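Local coordinates for nucleoprotein (Human coronavirus NL63, PDB 5EPW), which packages the positive-strand viral RNA genome into a helical ribonucleocapsid, and is represented by its C-terminal dimerization domain, at the interface of chains A and B. Residues are numbered along the deposited sequence; one frame, centred on the assembly and turned at random. Chains: chain A/B, Nucleoprotein.

Contact 1: the interface of chains A and B. Residues chain A 28, 30, 36, 40, 43, 47, 49; chain B 75-76, 79-80.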
loop_
_atom_site.group_PDB
_atom_site.type_symbol
_atom_site.label_atom_id
_atom_site.label_comp_id
_atom_site.label_asym_id
_atom_site.label_seq_id
_atom_site.Cartn_x
_atom_site.Cartn_y
_atom_site.Cartn_z
ATOM N N ARG A 28 -1.864 5.727 10.871
ATOM C CA ARG A 28 -2.049 7.173 11.142
ATOM C C ARG A 28 -2.586 7.926 9.959
ATOM O O ARG A 28 -2.252 7.587 8.773
ATOM C CB ARG A 28 -0.751 7.780 11.715
ATOM C CG ARG A 28 -0.251 7.028 12.948
ATOM C CD ARG A 28 1.007 7.651 13.561
ATOM N NE ARG A 28 1.455 6.819 14.646
ATOM C CZ ARG A 28 2.716 6.588 15.037
ATOM N NH1 ARG A 28 3.682 7.232 14.445
ATOM N NH2 ARG A 28 2.969 5.673 15.981
ATOM N N PRO A 30 -2.531 11.979 8.935
ATOM C CA PRO A 30 -2.188 13.316 9.353
ATOM C C PRO A 30 -3.221 14.330 8.922
ATOM O O PRO A 30 -3.755 14.268 7.822
ATOM C CB PRO A 30 -0.842 13.543 8.636
ATOM C CG PRO A 30 -0.954 12.723 7.383
ATOM C CD PRO A 30 -1.724 11.526 7.782
ATOM N N VAL A 36 2.058 15.837 9.235
ATOM C CA VAL A 36 2.946 14.773 8.644
ATOM C C VAL A 36 4.210 14.615 9.490
ATOM O O VAL A 36 4.639 13.498 9.757
ATOM C CB VAL A 36 3.240 15.059 7.217
ATOM C CG1 VAL A 36 4.256 14.087 6.634
ATOM C CG2 VAL A 36 1.955 15.058 6.357
ATOM N N PHE A 40 4.737 10.996 11.366
ATOM C CA PHE A 40 5.672 10.196 10.529
ATOM C C PHE A 40 7.092 10.707 10.790
ATOM O O PHE A 40 7.756 10.153 11.608
ATOM C CB PHE A 40 5.271 10.186 9.040
ATOM C CG PHE A 40 3.857 9.633 8.793
ATOM C CD1 PHE A 40 3.503 8.374 9.321
ATOM C CD2 PHE A 40 2.907 10.357 8.117
ATOM C CE1 PHE A 40 2.206 7.876 9.178
ATOM C CE2 PHE A 40 1.614 9.793 7.922
ATOM C CZ PHE A 40 1.347 8.531 8.426
ATOM N N ARG A 43 10.360 15.284 5.940
ATOM C CA ARG A 43 10.588 14.873 4.570
ATOM C C ARG A 43 12.080 14.537 4.428
ATOM O O ARG A 43 12.970 15.313 4.841
ATOM C CB ARG A 43 10.262 15.855 3.531
ATOM C CG ARG A 43 8.780 16.279 3.524
ATOM C CD ARG A 43 7.753 15.110 3.217
ATOM N NE ARG A 43 7.542 14.312 4.378
ATOM C CZ ARG A 43 7.053 13.054 4.439
ATOM N NH1 ARG A 43 6.618 12.529 3.302
ATOM N NH2 ARG A 43 7.080 12.384 5.566
ATOM N N HIS A 47 11.378 9.188 2.643
ATOM C CA HIS A 47 9.983 9.581 2.975
ATOM C C HIS A 47 9.756 10.883 2.244
ATOM O O HIS A 47 9.839 11.971 2.859
ATOM C CB HIS A 47 9.777 9.753 4.481
ATOM C CG HIS A 47 10.274 8.592 5.285
ATOM N ND1 HIS A 47 11.606 8.429 5.611
ATOM C CD2 HIS A 47 9.654 7.510 5.806
ATOM C CE1 HIS A 47 11.779 7.302 6.282
ATOM N NE2 HIS A 47 10.581 6.757 6.485
ATOM N N MET A 49 7.370 12.273 -0.248
ATOM C CA MET A 49 6.220 12.956 -0.867
ATOM C C MET A 49 5.701 14.148 -0.043
ATOM O O MET A 49 5.551 14.078 1.131
ATOM C CB MET A 49 5.034 11.931 -0.988
ATOM C CG MET A 49 5.317 10.756 -1.916
ATOM S SD MET A 49 5.726 11.184 -3.594
ATOM C CE MET A 49 4.210 11.964 -4.236
ATOM N N ALA B 75 -3.126 7.353 3.270
ATOM C CA ALA B 75 -2.410 8.585 3.691
ATOM C C ALA B 75 -1.042 8.132 4.270
ATOM O O ALA B 75 0.001 8.741 3.896
ATOM C CB ALA B 75 -3.233 9.317 4.744
ATOM N N ALA B 76 -0.975 7.062 5.024
ATOM C CA ALA B 76 0.310 6.469 5.523
ATOM C C ALA B 76 1.196 6.076 4.339
ATOM O O ALA B 76 2.378 6.365 4.235
ATOM C CB ALA B 76 0.174 5.295 6.466
ATOM N N PHE B 79 2.521 9.443 2.553
ATOM C CA PHE B 79 3.418 10.287 3.347
ATOM C C PHE B 79 4.539 9.528 3.980
ATOM O O PHE B 79 5.499 10.154 4.537
ATOM C CB PHE B 79 2.669 11.050 4.436
ATOM C CG PHE B 79 1.787 12.133 3.936
ATOM C CD1 PHE B 79 2.319 13.240 3.265
ATOM C CD2 PHE B 79 0.374 12.027 4.036
ATOM C CE1 PHE B 79 1.525 14.249 2.776
ATOM C CE2 PHE B 79 -0.438 13.073 3.596
ATOM C CZ PHE B 79 0.144 14.181 3.012
ATOM N N ASP B 80 4.542 8.200 3.994
ATOM C CA ASP B 80 5.497 7.438 4.788
ATOM C C ASP B 80 6.165 6.330 3.966
ATOM O O ASP B 80 6.737 5.402 4.525
ATOM C CB ASP B 80 4.878 6.937 6.101
ATOM C CG ASP B 80 5.899 6.548 7.163
ATOM O OD1 ASP B 80 6.907 7.321 7.239
ATOM O OD2 ASP B 80 5.579 5.653 7.961
#
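B:Phe79, the last residue of helix 74-79, enters a pocket on A:Pro30, A:Val36, A:Phe40 and A:Arg43 within the dimer of the coronavirus nucleocapsid C-terminal domain. Apolar contacts meet its ring and CB from several sides. Methyl CG2 of A:Val36 stands over the ring centre, 3.6 Å from B:Phe79 CD1, in a CH-pi contact; with CG1 anti to the backbone N (chi1 174°), CG2 is the branch that projects over the ring. A:Pro30 brings CG against the CD2-CE2 side of the ring, 3.7 Å from B:Phe79 CD2. A:Phe40 crosses B:Phe79 at about a right angle, its CD2 reaching B:Phe79 CB at 3.8 Å, while its tip, CZ, meets the helix backbone at B:Ala76 CA, 3.7 Å away. The polar grip is end-on: NH1 and NH2 of A:Arg43 both donate to the main-chain carbonyl B:Phe79 O, each at 2.9 Å, and this oxygen lies in the guanidinium plane. NH1 also donates to A:Met49 O at 2.9 Å, which ties the guanidinium to its own chain, while A:Val36 CG1 and A:His47 O cover its opposite faces toward the rim. B:Asp80 sets its CB above the rim of the A:Phe40 ring, with carboxylate and ring planes 20° apart. Its OD1 approaches the imidazole carbon A:His47 CD2, the two side chains lying side by side and pointing the same way. The nearby A:Arg43 guanidinium may add a longer-range attraction to this carboxylate.

Contact 2: the interface of chains A and B. Residues chain A 100-104; chain B 90-93.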
loop_
_atom_site.group_PDB
_atom_site.type_symbol
_atom_site.label_atom_id
_atom_site.label_comp_id
_atom_site.label_asym_id
_atom_site.label_seq_id
_atom_site.Cartn_x
_atom_site.Cartn_y
_atom_site.Cartn_z
ATOM N N MET A 100 2.730 0.595 -9.989
ATOM C CA MET A 100 1.495 0.861 -10.806
ATOM C C MET A 100 1.864 1.565 -12.101
ATOM O O MET A 100 2.739 2.419 -12.086
ATOM C CB MET A 100 0.429 1.645 -10.005
ATOM C CG MET A 100 0.957 2.889 -9.361
ATOM S SD MET A 100 -0.132 3.739 -8.209
ATOM C CE MET A 100 -1.107 4.696 -9.367
ATOM N N LEU A 101 1.204 1.180 -13.182
ATOM C CA LEU A 101 1.473 1.734 -14.540
ATOM C C LEU A 101 0.353 2.768 -14.883
ATOM O O LEU A 101 -0.810 2.383 -14.922
ATOM C CB LEU A 101 1.487 0.538 -15.518
ATOM C CG LEU A 101 2.814 0.236 -16.252
ATOM C CD1 LEU A 101 2.949 1.385 -17.158
ATOM C CD2 LEU A 101 4.121 0.141 -15.528
ATOM N N VAL A 102 0.728 4.012 -15.001
ATOM C CA VAL A 102 -0.163 5.108 -15.219
ATOM C C VAL A 102 0.056 5.711 -16.636
ATOM O O VAL A 102 1.160 6.122 -16.953
ATOM C CB VAL A 102 0.115 6.189 -14.175
ATOM C CG1 VAL A 102 -0.888 7.349 -14.264
ATOM C CG2 VAL A 102 0.007 5.618 -12.741
ATOM N N ALA A 103 -1.044 5.925 -17.358
ATOM C CA ALA A 103 -0.912 6.527 -18.676
ATOM C C ALA A 103 -0.350 7.919 -18.580
ATOM O O ALA A 103 -0.709 8.651 -17.710
ATOM C CB ALA A 103 -2.300 6.509 -19.298
ATOM N N LYS A 104 0.512 8.343 -19.556
ATOM C CA LYS A 104 1.126 9.642 -19.498
ATOM C C LYS A 104 0.108 10.763 -19.586
ATOM O O LYS A 104 0.328 11.832 -19.052
ATOM C CB LYS A 104 2.205 9.815 -20.567
ATOM C CG LYS A 104 3.583 9.434 -20.061
ATOM C CD LYS A 104 4.710 9.774 -21.045
ATOM C CE LYS A 104 5.640 8.586 -21.227
ATOM N NZ LYS A 104 6.649 8.755 -22.326
ATOM N N ASP B 90 4.618 4.372 -23.243
ATOM C CA ASP B 90 3.486 5.293 -23.212
ATOM C C ASP B 90 2.952 5.527 -21.755
ATOM O O ASP B 90 2.008 6.292 -21.535
ATOM C CB ASP B 90 2.345 4.741 -24.107
ATOM N N ASN B 91 3.599 4.919 -20.757
ATOM C CA ASN B 91 3.140 5.062 -19.379
ATOM C C ASN B 91 4.259 5.513 -18.463
ATOM O O ASN B 91 5.403 5.520 -18.852
ATOM C CB ASN B 91 2.690 3.700 -18.922
ATOM C CG ASN B 91 1.466 3.182 -19.665
ATOM O OD1 ASN B 91 0.464 3.879 -19.848
ATOM N ND2 ASN B 91 1.531 1.925 -20.064
ATOM N N VAL B 92 3.935 5.799 -17.201
ATOM C CA VAL B 92 4.930 6.063 -16.183
ATOM C C VAL B 92 4.615 5.046 -15.081
ATOM O O VAL B 92 3.478 4.952 -14.637
ATOM C CB VAL B 92 4.779 7.478 -15.537
ATOM C CG1 VAL B 92 5.648 7.673 -14.354
ATOM C CG2 VAL B 92 5.183 8.550 -16.578
ATOM N N GLN B 93 5.643 4.309 -14.693
ATOM C CA GLN B 93 5.512 3.390 -13.520
ATOM C C GLN B 93 5.848 4.169 -12.256
ATOM O O GLN B 93 6.907 4.755 -12.119
ATOM C CB GLN B 93 6.457 2.259 -13.683
ATOM C CG GLN B 93 6.353 1.232 -12.531
ATOM C CD GLN B 93 7.365 0.133 -12.676
ATOM O OE1 GLN B 93 8.514 0.334 -12.278
ATOM N NE2 GLN B 93 6.986 -0.973 -13.241
#
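An antiparallel beta pairing joins strand 91-103 of each chain at this edge of the nucleocapsid dimerization domain, the final residues of the chain A strand running against the first residues of its chain B counterpart. A:Val102 and B:Val92 face each other with reciprocal backbone bonds: A:Val102 N donates to B:Val92 O at 2.9 Å, and B:Val92 N donates to A:Val102 O at 2.8 Å. Just past the strand end, A:Lys104 N donates to the carbonyl B:Asp90 O over a longer 3.2 Å, carrying the pairing into the turn before the chain B strand. Side chains pack beside this backbone pairing. A:Leu101 crosses B:Gln93 obliquely, its CD2 branch 3.7 Å from B:Gln93 CB. B:Gln93 has CG anti to its backbone N (chi1 -178°) and stays extended beyond it, which lays its aliphatic stem beside that branch. The modelled amide nitrogen, B:Gln93 NE2, lies 3.8 Å from A:Leu101 CD2. The other branch, CD1, points at B:Asn91, but their separation is too short to be trusted. Aliphatic carbons of A:Lys104 cross B:Val92 at about a right angle, with A:Lys104 CG 3.9 Å from the methyl B:Val92 CG2. B:Asn91 turns its side-chain carbonyl OD1 toward A:Ala103. The pairing contributes, with its symmetry twin, to the intermolecular sheet at the heart of the dimer.

Contact 1 and contact 2 lie about 23 Å apart, measured between the centres of their C-alpha atoms, and have no residue in common. In chain B, strand 81-88 follows directly on the residues used in contact 1 and leads to the turn and strand start used in contact 2, so one hairpin connects them. Contact 1 lodges a helix end against loops and a short helix of the partner, whereas contact 2 joins backbones edge to edge. Two-fold symmetry gives each a twin with the chains exchanged, so the dimer is held reciprocally at separate places, in keeping with the domain's role in oligomerisation.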